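PDB 1TWU: uncharacterized protein YycE from Bacillus subtilis, which is of unknown function but probably belongs with the glyoxalase and fosfomycin-resistance relatives of the vicinal oxygen chelate (VOC) superfamily. Local coordinates for residues R27-E30 against C34-R37; L80-V85 against P111-G116. One frame throughout, in Å; residues are numbered along the deposited sequence.

Contact 1: R27-E30 against C34-R37; sequences RFYE and CLKR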
loop_
_atom_site.group_PDB
_atom_site.type_symbol
_atom_site.label_atom_id
_atom_site.label_comp_id
_atom_site.label_asym_id
_atom_site.label_seq_id
_atom_site.Cartn_x
_atom_site.Cartn_y
_atom_site.Cartn_z
ATOM N N ARG A 27 -8.258 -9.034 -13.786
ATOM C CA ARG A 27 -8.056 -8.592 -15.161
ATOM C C ARG A 27 -7.141 -7.367 -15.218
ATOM O O ARG A 27 -6.253 -7.286 -16.064
ATOM C CB ARG A 27 -9.390 -8.256 -15.827
ATOM C CG ARG A 27 -9.224 -7.669 -17.225
ATOM C CD ARG A 27 -10.557 -7.531 -17.927
ATOM N NE ARG A 27 -10.436 -7.125 -19.328
ATOM C CZ ARG A 27 -10.374 -5.867 -19.751
ATOM N NH1 ARG A 27 -10.416 -4.863 -18.889
ATOM N NH2 ARG A 27 -10.296 -5.614 -21.050
ATOM N N PHE A 28 -7.359 -6.418 -14.314
ATOM C CA PHE A 28 -6.552 -5.203 -14.279
ATOM C C PHE A 28 -5.103 -5.483 -13.891
ATOM O O PHE A 28 -4.169 -5.078 -14.594
ATOM C CB PHE A 28 -7.139 -4.201 -13.277
ATOM C CG PHE A 28 -6.334 -2.925 -13.142
ATOM C CD1 PHE A 28 -6.488 -1.881 -14.054
ATOM C CD2 PHE A 28 -5.409 -2.774 -12.110
ATOM C CE1 PHE A 28 -5.733 -0.705 -13.939
ATOM C CE2 PHE A 28 -4.651 -1.609 -11.988
ATOM C CZ PHE A 28 -4.814 -0.572 -12.905
ATOM N N TYR A 29 -4.920 -6.174 -12.767
ATOM C CA TYR A 29 -3.584 -6.468 -12.252
ATOM C C TYR A 29 -2.801 -7.563 -12.947
ATOM O O TYR A 29 -1.591 -7.432 -13.142
ATOM C CB TYR A 29 -3.663 -6.760 -10.748
ATOM C CG TYR A 29 -3.954 -5.514 -9.964
ATOM C CD1 TYR A 29 -2.947 -4.594 -9.689
ATOM C CD2 TYR A 29 -5.261 -5.197 -9.585
ATOM C CE1 TYR A 29 -3.236 -3.373 -9.055
ATOM C CE2 TYR A 29 -5.566 -3.980 -8.954
ATOM C CZ TYR A 29 -4.551 -3.074 -8.695
ATOM O OH TYR A 29 -4.847 -1.871 -8.101
ATOM N N GLU A 30 -3.473 -8.639 -13.326
ATOM C CA GLU A 30 -2.767 -9.720 -13.973
ATOM C C GLU A 30 -2.712 -9.527 -15.482
ATOM O O GLU A 30 -1.644 -9.620 -16.084
ATOM C CB GLU A 30 -3.418 -11.053 -13.624
ATOM C CG GLU A 30 -2.406 -12.146 -13.405
ATOM C CD GLU A 30 -3.042 -13.475 -13.068
ATOM O OE1 GLU A 30 -4.022 -13.493 -12.285
ATOM O OE2 GLU A 30 -2.547 -14.504 -13.574
ATOM N N CYS A 34 0.193 -7.071 -15.672
ATOM C CA CYS A 34 1.015 -8.255 -15.859
ATOM C C CYS A 34 1.850 -8.520 -14.614
ATOM O O CYS A 34 3.047 -8.805 -14.692
ATOM C CB CYS A 34 1.920 -8.105 -17.084
ATOM S SG CYS A 34 1.032 -8.277 -18.650
ATOM N N LEU A 35 1.212 -8.386 -13.459
ATOM C CA LEU A 35 1.866 -8.678 -12.195
ATOM C C LEU A 35 1.717 -10.189 -12.083
ATOM O O LEU A 35 0.707 -10.756 -12.510
ATOM C CB LEU A 35 1.149 -7.996 -11.023
ATOM C CG LEU A 35 1.098 -6.465 -11.021
ATOM C CD1 LEU A 35 0.637 -5.990 -9.652
ATOM C CD2 LEU A 35 2.471 -5.896 -11.330
ATOM N N LYS A 36 2.723 -10.847 -11.528
ATOM C CA LYS A 36 2.674 -12.292 -11.391
ATOM C C LYS A 36 1.801 -12.724 -10.218
ATOM O O LYS A 36 1.911 -12.174 -9.119
ATOM C CB LYS A 36 4.101 -12.845 -11.221
ATOM C CG LYS A 36 4.184 -14.274 -10.677
ATOM C CD LYS A 36 5.631 -14.772 -10.619
ATOM C CE LYS A 36 5.877 -15.765 -9.469
ATOM N NZ LYS A 36 5.011 -16.986 -9.483
ATOM N N ARG A 37 0.925 -13.698 -10.459
ATOM C CA ARG A 37 0.080 -14.222 -9.388
ATOM C C ARG A 37 0.960 -15.155 -8.549
ATOM O O ARG A 37 1.358 -16.229 -9.007
ATOM C CB ARG A 37 -1.110 -15.004 -9.946
ATOM C CG ARG A 37 -1.974 -15.587 -8.837
ATOM C CD ARG A 37 -3.130 -16.411 -9.366
ATOM N NE ARG A 37 -3.952 -15.649 -10.298
ATOM C CZ ARG A 37 -5.199 -15.974 -10.620
ATOM N NH1 ARG A 37 -5.766 -17.045 -10.076
ATOM N NH2 ARG A 37 -5.870 -15.239 -11.499
HETATM O O HOH W 1 0.361 -14.534 -13.060
#
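At the end of helix 22-32 the N-H of Leu35 reaches back to the carbonyl O of Tyr29, N to O 3.0 Å and nearly straight at 171°, while Cys34 turns the chain with positive phi. The alpha-hydrogen of Cys34 also points at the last turn, its CA 3.0 Å from Glu30 O. Across the turn, the side chains of Tyr29 and Leu35 run side by side, and Leu35 CD1 lies at the edge of the ring, 3.8 Å from Tyr29 CD1. A branched apolar residue suits this buried place; the Tyr29 hydroxyl is hydrogen-bonded to Asp122.

Nearer the surface, Arg37 bends at chi3 (-55°) and turns NE and NH2 side-on to a single oxygen, Glu30 OE1. From NH2 the distance to OE1 is 2.7 Å, on the syn lone pair; NE comes from above the carboxylate plane. OE1 lies in the guanidinium plane, although the two flat groups stand 72° apart. A water joins Glu30 OE2 to the Arg37 backbone N, and Glu40 takes Arg37 NH1.

This is a helix C-terminus closed by a positive-phi residue and a backbone bond from Leu35 to the sixth residue before it, following a wider pi-type turn at 27-30, and it leads into strand 37-44 of a beta-alpha-beta-beta-beta module.

Contact 2: L80-V85 against P111-G116; sequences LLVFYV and PYWSNG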
loop_
_atom_site.group_PDB
_atom_site.type_symbol
_atom_site.label_atom_id
_atom_site.label_comp_id
_atom_site.label_asym_id
_atom_site.label_seq_id
_atom_site.Cartn_x
_atom_site.Cartn_y
_atom_site.Cartn_z
ATOM N N LEU A 80 -2.986 6.841 -3.410
ATOM C CA LEU A 80 -2.253 6.356 -4.573
ATOM C C LEU A 80 -1.329 5.146 -4.401
ATOM O O LEU A 80 -0.942 4.768 -3.291
ATOM C CB LEU A 80 -1.375 7.491 -5.120
ATOM C CG LEU A 80 -1.826 8.866 -5.636
ATOM C CD1 LEU A 80 -3.310 9.090 -5.457
ATOM C CD2 LEU A 80 -0.999 9.936 -4.924
ATOM N N LEU A 81 -0.988 4.560 -5.545
ATOM C CA LEU A 81 -0.024 3.469 -5.653
ATOM C C LEU A 81 0.825 4.027 -6.792
ATOM O O LEU A 81 0.381 4.070 -7.937
ATOM C CB LEU A 81 -0.660 2.141 -6.078
ATOM C CG LEU A 81 0.397 1.070 -6.419
ATOM C CD1 LEU A 81 1.340 0.880 -5.244
ATOM C CD2 LEU A 81 -0.267 -0.253 -6.772
ATOM N N VAL A 82 2.027 4.484 -6.472
ATOM C CA VAL A 82 2.887 5.079 -7.481
ATOM C C VAL A 82 4.023 4.199 -7.995
ATOM O O VAL A 82 4.823 3.662 -7.224
ATOM C CB VAL A 82 3.505 6.400 -6.969
ATOM C CG1 VAL A 82 4.197 7.124 -8.118
ATOM C CG2 VAL A 82 2.433 7.282 -6.351
ATOM N N PHE A 83 4.080 4.058 -9.316
ATOM C CA PHE A 83 5.127 3.293 -9.974
ATOM C C PHE A 83 6.043 4.314 -10.641
ATOM O O PHE A 83 5.598 5.054 -11.516
ATOM C CB PHE A 83 4.536 2.387 -11.052
ATOM C CG PHE A 83 3.863 1.149 -10.519
ATOM C CD1 PHE A 83 4.616 0.109 -9.975
ATOM C CD2 PHE A 83 2.476 1.010 -10.589
ATOM C CE1 PHE A 83 3.998 -1.052 -9.515
ATOM C CE2 PHE A 83 1.850 -0.147 -10.129
ATOM C CZ PHE A 83 2.612 -1.181 -9.591
ATOM N N TYR A 84 7.302 4.373 -10.217
ATOM C CA TYR A 84 8.274 5.295 -10.813
ATOM C C TYR A 84 8.903 4.593 -12.013
ATOM O O TYR A 84 9.742 3.708 -11.854
ATOM C CB TYR A 84 9.345 5.676 -9.787
ATOM C CG TYR A 84 8.830 6.653 -8.759
ATOM C CD1 TYR A 84 8.705 8.006 -9.064
ATOM C CD2 TYR A 84 8.381 6.213 -7.513
ATOM C CE1 TYR A 84 8.140 8.902 -8.158
ATOM C CE2 TYR A 84 7.808 7.099 -6.598
ATOM C CZ TYR A 84 7.690 8.441 -6.926
ATOM O OH TYR A 84 7.113 9.321 -6.038
ATOM N N VAL A 85 8.470 4.970 -13.212
ATOM C CA VAL A 85 8.981 4.350 -14.427
ATOM C C VAL A 85 9.812 5.348 -15.213
ATOM O O VAL A 85 9.294 6.068 -16.063
ATOM C CB VAL A 85 7.841 3.859 -15.328
ATOM C CG1 VAL A 85 8.407 2.984 -16.432
ATOM C CG2 VAL A 85 6.818 3.101 -14.510
ATOM N N PRO A 111 -1.763 18.668 -8.894
ATOM C CA PRO A 111 -1.258 18.948 -10.243
ATOM C C PRO A 111 0.180 18.458 -10.417
ATOM O O PRO A 111 0.695 18.369 -11.534
ATOM C CB PRO A 111 -1.385 20.467 -10.345
ATOM C CG PRO A 111 -1.183 20.907 -8.929
ATOM C CD PRO A 111 -2.021 19.918 -8.160
ATOM N N TYR A 112 0.811 18.137 -9.291
ATOM C CA TYR A 112 2.180 17.643 -9.267
ATOM C C TYR A 112 2.318 16.346 -10.060
ATOM O O TYR A 112 3.165 16.243 -10.949
ATOM C CB TYR A 112 2.625 17.404 -7.820
ATOM C CG TYR A 112 3.936 16.666 -7.711
ATOM C CD1 TYR A 112 5.146 17.305 -7.981
ATOM C CD2 TYR A 112 3.963 15.312 -7.390
ATOM C CE1 TYR A 112 6.354 16.610 -7.937
ATOM C CE2 TYR A 112 5.162 14.605 -7.346
ATOM C CZ TYR A 112 6.353 15.257 -7.622
ATOM O OH TYR A 112 7.532 14.548 -7.588
ATOM N N TRP A 113 1.490 15.354 -9.735
ATOM C CA TRP A 113 1.548 14.072 -10.428
ATOM C C TRP A 113 1.139 14.224 -11.885
ATOM O O TRP A 113 1.279 13.298 -12.688
ATOM C CB TRP A 113 0.645 13.053 -9.735
ATOM C CG TRP A 113 1.041 12.791 -8.326
ATOM C CD1 TRP A 113 0.433 13.266 -7.204
ATOM C CD2 TRP A 113 2.164 12.021 -7.881
ATOM N NE1 TRP A 113 1.106 12.839 -6.082
ATOM C CE2 TRP A 113 2.174 12.074 -6.470
ATOM C CE3 TRP A 113 3.163 11.292 -8.537
ATOM C CZ2 TRP A 113 3.147 11.426 -5.701
ATOM C CZ3 TRP A 113 4.132 10.647 -7.773
ATOM C CH2 TRP A 113 4.114 10.721 -6.367
ATOM N N SER A 114 0.630 15.404 -12.218
ATOM C CA SER A 114 0.207 15.702 -13.572
ATOM C C SER A 114 1.421 16.084 -14.417
ATOM O O SER A 114 1.386 16.008 -15.645
ATOM C CB SER A 114 -0.804 16.842 -13.557
ATOM O OG SER A 114 -1.257 17.111 -14.866
ATOM N N ASN A 115 2.494 16.501 -13.747
ATOM C CA ASN A 115 3.728 16.874 -14.431
ATOM C C ASN A 115 4.572 15.631 -14.666
ATOM O O ASN A 115 5.345 15.227 -13.799
ATOM C CB ASN A 115 4.552 17.875 -13.604
ATOM C CG ASN A 115 3.980 19.288 -13.635
ATOM O OD1 ASN A 115 3.406 19.722 -14.641
ATOM N ND2 ASN A 115 4.160 20.024 -12.537
ATOM N N GLY A 116 4.421 15.026 -15.838
ATOM C CA GLY A 116 5.198 13.841 -16.148
ATOM C C GLY A 116 4.685 12.569 -15.501
ATOM O O GLY A 116 5.452 11.627 -15.275
HETATM O O HOH W 2 8.231 12.007 -6.689
#
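With chi1 near -61° Trp113 swings its indole out from the short helix 111-114 toward strand 80-84, and Tyr84, whose chi1 of -75° likewise sets CG beside the backbone N, carries its hydroxyl to the rim of that indole. Leu80 and Val82, which alternate with Leu81 and Phe83 along the strand, point at the tryptophan, and Tyr84 brings its far end round to it.

Val82 points against the oncoming Trp113 side chain and meets its six-membered ring over one face. Both methyls lie on the same side of the indole, CG2 over the ring in a CH-pi contact, 4.2 Å from the ring centroid, and CG1 above its rim near Trp113 CZ3 (3.5 Å). A beta-branched residue suits this place because its two methyls spread over that one face. CG1 also lies over a face of the Tyr84 ring, offset toward its rim. Leu80 crosses the other end of the indole obliquely, CD2 being 3.8 Å from Trp113 NE1.

Tyr84 and Trp113 cross at about a right angle, and the Tyr84 OH lies in the indole plane, 3.3 Å from Trp113 CH2. The indole's other face is taken by Tyr112, whose CD2 lies 3.7 Å above its centre, so the indole is held between Val82 and Tyr112. Water joins the two tyrosines, at 3.0 Å from Tyr84 OH and 2.8 Å from Tyr112 OH. Met131 of the same chain and Arg14 of the second subunit also pack against Trp113.

What fastens helix 111-114 to the strand is thus chiefly dispersion and CH-pi attraction around a broad aromatic plate. Shape decides the fit, while a water lets the tyrosine hydroxyls at the margin keep polar company.

How the contacts relate
From the N terminus, the chain forms strand 12-18 and then helix 22-32, whose end contact 1 closes as a tight turn before strand 37-44. The remaining strands of the first sheet follow, and then contact 2 opens on strand 80-84 and closes a much longer loop, through helix 88-100, at helix 111-114. The two loops lie in series, neither nested nor crossed. Their centres lie about 20 Å apart, on opposite sides of the chain's centre. Contact 1 belongs to the N-terminal module and contact 2 to the C-terminal one. Both border the second subunit, where strand 80-84 extends its sheet antiparallel across the interface.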